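PDB 2P2V: alpha-2,3-sialyltransferase, which probably transfers sialic acid in alpha-2,3 linkage from a CMP-activated donor to galactose-containing acceptors, this chain being the donor-binding part of a longer, probably membrane-bound protein. Local coordinates for residues E12-S16 / A160-K164. Sequence-based numbering, arbitrary orientation.
Sequences ELIVS and ALGYK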
loop_
_atom_site.group_PDB
_atom_site.type_symbol
_atom_site.label_atom_id
_atom_site.label_comp_id
_atom_site.label_asym_id
_atom_site.label_seq_id
_atom_site.Cartn_x
_atom_site.Cartn_y
_atom_site.Cartn_z
ATOM N N GLU A 12 7.300 -20.158 -9.436
ATOM C CA GLU A 12 7.568 -20.391 -8.023
ATOM C C GLU A 12 8.557 -21.536 -7.959
ATOM O O GLU A 12 8.490 -22.467 -8.776
ATOM C CB GLU A 12 6.273 -20.782 -7.303
ATOM C CG GLU A 12 6.258 -20.545 -5.793
ATOM C CD GLU A 12 4.854 -20.749 -5.206
ATOM O OE1 GLU A 12 4.266 -19.771 -4.665
ATOM O OE2 GLU A 12 4.333 -21.893 -5.307
ATOM N N LEU A 13 9.484 -21.462 -7.016
ATOM C CA LEU A 13 10.417 -22.562 -6.790
ATOM C C LEU A 13 9.780 -23.510 -5.749
ATOM O O LEU A 13 9.743 -23.203 -4.560
ATOM C CB LEU A 13 11.794 -22.020 -6.334
ATOM C CG LEU A 13 13.058 -22.870 -6.526
ATOM C CD1 LEU A 13 14.303 -22.043 -6.222
ATOM C CD2 LEU A 13 13.063 -24.154 -5.643
ATOM N N ILE A 14 9.294 -24.665 -6.212
ATOM C CA ILE A 14 8.629 -25.631 -5.338
ATOM C C ILE A 14 9.519 -26.874 -5.185
ATOM O O ILE A 14 9.878 -27.510 -6.172
ATOM C CB ILE A 14 7.241 -25.991 -5.887
ATOM C CG1 ILE A 14 6.391 -24.731 -6.074
ATOM C CG2 ILE A 14 6.513 -26.953 -4.942
ATOM C CD1 ILE A 14 5.002 -25.003 -6.688
ATOM N N VAL A 15 9.918 -27.163 -3.950
ATOM C CA VAL A 15 10.719 -28.347 -3.616
ATOM C C VAL A 15 9.702 -29.472 -3.287
ATOM O O VAL A 15 8.823 -29.278 -2.443
ATOM C CB VAL A 15 11.651 -28.055 -2.403
ATOM C CG1 VAL A 15 12.488 -29.289 -2.001
ATOM C CG2 VAL A 15 12.573 -26.877 -2.726
ATOM N N SER A 16 9.793 -30.612 -3.970
ATOM C CA SER A 16 8.977 -31.781 -3.593
ATOM C C SER A 16 9.666 -32.621 -2.524
ATOM O O SER A 16 10.882 -32.699 -2.494
ATOM C CB SER A 16 8.714 -32.674 -4.800
ATOM O OG SER A 16 8.159 -33.929 -4.382
ATOM N N ALA A 160 14.474 -22.147 3.708
ATOM C CA ALA A 160 13.124 -21.632 3.607
ATOM C C ALA A 160 12.270 -22.282 2.524
ATOM O O ALA A 160 11.063 -22.324 2.660
ATOM C CB ALA A 160 13.074 -20.090 3.521
ATOM N N LEU A 161 12.871 -22.745 1.432
ATOM C CA LEU A 161 12.103 -23.281 0.339
ATOM C C LEU A 161 11.869 -24.779 0.550
ATOM O O LEU A 161 11.116 -25.416 -0.199
ATOM C CB LEU A 161 12.847 -23.096 -0.967
ATOM C CG LEU A 161 12.797 -21.625 -1.473
ATOM C CD1 LEU A 161 13.750 -21.565 -2.627
ATOM C CD2 LEU A 161 11.401 -21.088 -1.845
ATOM N N GLY A 162 12.541 -25.324 1.542
ATOM C CA GLY A 162 12.199 -26.702 1.978
ATOM C C GLY A 162 13.203 -27.754 1.559
ATOM O O GLY A 162 12.899 -28.954 1.622
ATOM N N TYR A 163 14.419 -27.347 1.170
ATOM C CA TYR A 163 15.492 -28.318 1.022
ATOM C C TYR A 163 15.998 -28.761 2.390
ATOM O O TYR A 163 16.003 -27.978 3.372
ATOM C CB TYR A 163 16.637 -27.773 0.185
ATOM C CG TYR A 163 16.317 -27.513 -1.277
ATOM C CD1 TYR A 163 16.012 -26.217 -1.719
ATOM C CD2 TYR A 163 16.379 -28.538 -2.227
ATOM C CE1 TYR A 163 15.775 -25.966 -3.007
ATOM C CE2 TYR A 163 16.135 -28.294 -3.549
ATOM C CZ TYR A 163 15.851 -26.976 -3.942
ATOM O OH TYR A 163 15.606 -26.700 -5.254
ATOM N N LYS A 164 16.441 -30.017 2.450
ATOM C CA LYS A 164 16.772 -30.662 3.739
ATOM C C LYS A 164 18.228 -31.032 3.914
ATOM O O LYS A 164 18.715 -31.126 5.055
ATOM C CB LYS A 164 15.851 -31.863 3.974
ATOM C CG LYS A 164 14.393 -31.498 4.145
ATOM C CD LYS A 164 14.179 -30.452 5.246
ATOM C CE LYS A 164 12.707 -30.167 5.436
ATOM N NZ LYS A 164 12.515 -28.899 6.227
HETATM O O HOH W 1 9.065 -25.118 -2.015
#
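Leu13 and Val15, on the extended N-terminal chain ahead of strand 21-25, pack against Leu161, Gly162 and Tyr163 where helix 150-161 ends and the chain turns into strand 165-169. The contact is apolar, apart from one bridging water, and is partly buried, packed beside a parallel beta-sheet. Val15 sets one branch on the tyrosine: CG2 stands 3.5 Å from the centroid of the Tyr163 ring, 19° off the ring normal, a CH-pi contact over one face that is displaced toward CE1. Val15 CG2 also comes within 3.3 Å of Leu161 O, so it is wedged between the ring and the helix end. Val15 CG1, anti to the backbone N (chi1 179°), reaches Gly162 O at 3.7 Å. Gly162 closes the helix in a Schellman motif; its positive phi (106°) would press a side chain against the carbonyl of Leu161, which glycine avoids. Val15 CA and Gly162 CA lie 6.0 Å apart. Two residues before Val15, the side chain of Leu13 crosses that of Leu161 at about a right angle, with Leu13 CD1 meeting Leu161 CD1 at 3.7 Å, while Leu13 CD2 approaches Tyr163 OH obliquely to the ring. Leu13 also touches Asn93 and Phe95 of strand 90-96, and the Tyr163 hydroxyl is hydrogen-bonded to Asp44, which probably helps hold the ring in place. No direct hydrogen bond joins the two segments. Instead a water accepts from Val15 N at 2.9 Å and donates to Leu161 O at 2.8 Å, with a longer donation to Leu13 O. Shape fit of methyls against the ring and helix end thus holds the segments together, while the water satisfies the Val15 N-H and ties it to the Leu161 carbonyl.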